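Local atomic coordinates of probable ribosomal RNA small subunit methyltransferase (Thermus thermophilus, PDB entry 2ZUL), a protein that probably methylates a base of 16S ribosomal RNA, with S-adenosylmethionine, which is bound in this structure, as the methyl donor. Residues 26-31 with 73-78. Numbering follows the deposited sequence.
Sequences GARGYR and ETSRAA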
ATOM      1  N   GLY A  26      -2.065  10.778   0.203  1.00 16.13           N
ATOM      2  CA  GLY A  26      -1.786   9.364   0.366  1.00 17.07           C
ATOM      3  C   GLY A  26      -2.861   8.410  -0.120  1.00 16.26           C
ATOM      4  O   GLY A  26      -2.656   7.198  -0.110  1.00 16.57           O
ATOM      5  N   ALA A  27      -4.006   8.941  -0.541  1.00 12.85           N
ATOM      6  CA  ALA A  27      -5.094   8.101  -1.036  1.00  9.50           C
ATOM      7  C   ALA A  27      -5.198   8.222  -2.555  1.00 20.03           C
ATOM      8  O   ALA A  27      -5.401   9.315  -3.089  1.00 16.88           O
ATOM      9  CB  ALA A  27      -6.410   8.505  -0.387  1.00 10.17           C
ATOM     10  N   ARG A  28      -5.067   7.091  -3.243  1.00 13.27           N
ATOM     11  CA  ARG A  28      -5.121   7.060  -4.701  1.00 12.33           C
ATOM     12  C   ARG A  28      -6.546   7.206  -5.230  1.00 20.94           C
ATOM     13  O   ARG A  28      -7.511   7.005  -4.493  1.00 17.86           O
ATOM     14  CB  ARG A  28      -4.532   5.738  -5.204  1.00 11.21           C
ATOM     15  CG  ARG A  28      -5.418   4.526  -4.932  1.00 17.72           C
ATOM     16  CD  ARG A  28      -4.709   3.205  -5.242  1.00 14.65           C
ATOM     17  NE  ARG A  28      -5.634   2.069  -5.222  1.00 13.02           N
ATOM     18  CZ  ARG A  28      -6.348   1.696  -4.164  1.00 20.23           C
ATOM     19  NH1 ARG A  28      -6.250   2.369  -3.021  1.00 16.87           N
ATOM     20  NH2 ARG A  28      -7.170   0.653  -4.248  1.00 13.85           N
ATOM     21  N   GLY A  29      -6.680   7.563  -6.505  1.00 14.34           N
ATOM     22  CA  GLY A  29      -8.010   7.665  -7.081  1.00 20.91           C
ATOM     23  C   GLY A  29      -8.516   9.004  -7.579  1.00 23.62           C
ATOM     24  O   GLY A  29      -9.462   9.042  -8.366  1.00 22.50           O
ATOM     25  N   TYR A  30      -7.915  10.100  -7.126  1.00 23.38           N
ATOM     26  CA  TYR A  30      -8.365  11.413  -7.570  1.00 27.74           C
ATOM     27  C   TYR A  30      -7.366  12.059  -8.521  1.00 26.00           C
ATOM     28  O   TYR A  30      -6.149  11.955  -8.342  1.00 22.91           O
ATOM     29  CB  TYR A  30      -8.614  12.335  -6.376  1.00 35.56           C
ATOM     30  CG  TYR A  30      -9.890  13.139  -6.509  1.00 34.23           C
ATOM     31  CD1 TYR A  30     -11.136  12.523  -6.398  1.00 39.73           C
ATOM     32  CD2 TYR A  30      -9.854  14.509  -6.759  1.00 38.69           C
ATOM     33  CE1 TYR A  30     -12.317  13.251  -6.528  1.00 45.80           C
ATOM     34  CE2 TYR A  30     -11.029  15.247  -6.895  1.00 36.84           C
ATOM     35  CZ  TYR A  30     -12.257  14.612  -6.775  1.00 43.11           C
ATOM     36  OH  TYR A  30     -13.419  15.338  -6.884  1.00 41.81           O
ATOM     37  N   ARG A  31      -7.898  12.736  -9.529  1.00 22.20           N
ATOM     38  CA  ARG A  31      -7.080  13.388 -10.542  1.00 22.50           C
ATOM     39  C   ARG A  31      -6.245  12.318 -11.231  1.00 24.97           C
ATOM     40  O   ARG A  31      -5.135  12.584 -11.691  1.00 25.80           O
ATOM     41  CB  ARG A  31      -6.159  14.440  -9.916  1.00 33.02           C
ATOM     42  CG  ARG A  31      -6.841  15.404  -8.952  1.00 41.76           C
ATOM     43  CD  ARG A  31      -8.037  16.115  -9.569  1.00 48.54           C
ATOM     44  NE  ARG A  31      -8.546  17.155  -8.675  1.00 57.23           N
ATOM     45  CZ  ARG A  31      -9.711  17.776  -8.825  1.00 59.86           C
ATOM     46  NH1 ARG A  31     -10.509  17.469  -9.837  1.00 56.24           N
ATOM     47  NH2 ARG A  31     -10.077  18.713  -7.958  1.00 58.35           N
ATOM     48  N   GLU A  73     -11.231  -2.583  -0.768  1.00 12.59           N
ATOM     49  CA  GLU A  73     -10.102  -1.667  -0.647  1.00  8.95           C
ATOM     50  C   GLU A  73      -8.975  -2.192   0.241  1.00 10.35           C
ATOM     51  O   GLU A  73      -9.216  -2.707   1.331  1.00 12.17           O
ATOM     52  CB  GLU A  73     -10.601  -0.326  -0.098  1.00 10.13           C
ATOM     53  CG  GLU A  73      -9.528   0.737   0.010  1.00 11.25           C
ATOM     54  CD  GLU A  73      -8.806   0.955  -1.298  1.00 13.77           C
ATOM     55  OE1 GLU A  73      -9.469   1.323  -2.298  1.00 14.35           O
ATOM     56  OE2 GLU A  73      -7.573   0.752  -1.326  1.00 14.94           O
ATOM     57  N   THR A  74      -7.743  -2.036  -0.227  1.00 10.48           N
ATOM     58  CA  THR A  74      -6.572  -2.502   0.513  1.00  6.62           C
ATOM     59  C   THR A  74      -5.808  -1.379   1.211  1.00  9.42           C
ATOM     60  O   THR A  74      -5.064  -1.630   2.160  1.00 10.22           O
ATOM     61  CB  THR A  74      -5.602  -3.223  -0.419  1.00 12.21           C
ATOM     62  OG1 THR A  74      -5.299  -2.370  -1.529  1.00 14.56           O
ATOM     63  CG2 THR A  74      -6.221  -4.516  -0.931  1.00 12.45           C
ATOM     64  N   SER A  75      -5.987  -0.149   0.737  1.00 10.56           N
ATOM     65  CA  SER A  75      -5.300   1.004   1.319  1.00  6.68           C
ATOM     66  C   SER A  75      -6.106   1.624   2.454  1.00  7.64           C
ATOM     67  O   SER A  75      -7.263   1.998   2.267  1.00 11.45           O
ATOM     68  CB  SER A  75      -5.047   2.060   0.234  1.00 10.94           C
ATOM     69  OG  SER A  75      -4.658   3.301   0.804  1.00 11.55           O
ATOM     70  N   ARG A  76      -5.499   1.750   3.633  1.00  7.60           N
ATOM     71  CA  ARG A  76      -6.221   2.327   4.760  1.00  9.76           C
ATOM     72  C   ARG A  76      -6.562   3.790   4.491  1.00  9.72           C
ATOM     73  O   ARG A  76      -7.650   4.250   4.831  1.00  9.54           O
ATOM     74  CB  ARG A  76      -5.403   2.228   6.049  1.00  8.21           C
ATOM     75  CG  ARG A  76      -6.271   2.238   7.298  1.00  9.08           C
ATOM     76  CD  ARG A  76      -6.989   0.903   7.465  1.00 11.87           C
ATOM     77  NE  ARG A  76      -7.986   0.953   8.531  1.00 10.21           N
ATOM     78  CZ  ARG A  76      -8.444  -0.113   9.178  1.00 11.26           C
ATOM     79  NH1 ARG A  76      -7.991  -1.323   8.874  1.00 10.14           N
ATOM     80  NH2 ARG A  76      -9.351   0.033  10.136  1.00 11.65           N
ATOM     81  N   ALA A  77      -5.624   4.521   3.892  1.00 10.56           N
ATOM     82  CA  ALA A  77      -5.857   5.925   3.578  1.00 11.72           C
ATOM     83  C   ALA A  77      -7.097   6.044   2.694  1.00 11.13           C
ATOM     84  O   ALA A  77      -7.975   6.872   2.942  1.00 12.04           O
ATOM     85  CB  ALA A  77      -4.640   6.514   2.866  1.00 10.39           C
ATOM     86  N   ALA A  78      -7.172   5.207   1.664  1.00 11.06           N
ATOM     87  CA  ALA A  78      -8.313   5.231   0.756  1.00 12.50           C
ATOM     88  C   ALA A  78      -9.588   4.779   1.459  1.00  9.78           C
ATOM     89  O   ALA A  78     -10.664   5.330   1.213  1.00 10.49           O
ATOM     90  CB  ALA A  78      -8.041   4.340  -0.464  1.00 12.29           C
TER
HETATM   91  O   HOH W   1      -4.486   4.528  -1.767  1.00 12.65           O
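Arg28 reaches Glu73 with the end of its guanidinium, NH1 and NH2 both closing on one carboxylate oxygen: NH1 lies 2.7 Å and NH2 3.0 Å from Glu73 OE2. This salt bridge enters at the syn side of OE2, and the carboxylate is turned steeply, its plane 67° from the guanidinium. An extended arginine chain from CG to NE supplies the span. Glu73 sets its CG anti to the backbone N (chi1 -177°) and bends at the next bond, which curls the carboxylate back over its own turn; there Ser75 N gives OE2 a nearly straight bond of 2.8 Å on the anti lone pair. Three donors thus grip a single oxygen, while OE1 takes Gly55 N and Asn53 holds Arg28 NH2. A glutamine in place of Glu73 would probably leave the arginine without its countercharge and, if its amide nitrogen faced the turn, Ser75 N without an acceptor.

A water links Arg28 N and NH1 to Ser75 OG, 2.9 Å from the water. Ser75 OG also caps the following helix, 3.3 Å from Ala78 N, and has its main polar partner in Asp263. Small Ala27 comes close to the helix, CB 4.2 Å from Ala77 CB. Glycine suits position 26 because at phi 88° a side chain would press on the preceding carbonyl; Gly26 O rests 3.6 Å from Ala77 CB. Ala77 also touches Asp288, a residue of the cofactor site. A strand-end glutamate thus pairs with a loop arginine beside a serine N-cap, at a strand-to-helix turn of the Rossmann-like N-terminal domain; the salt bridge probably occupies the place corresponding to cofactor-binding Glu262, which ends strand 257-262 in the other, like-ordered sheet.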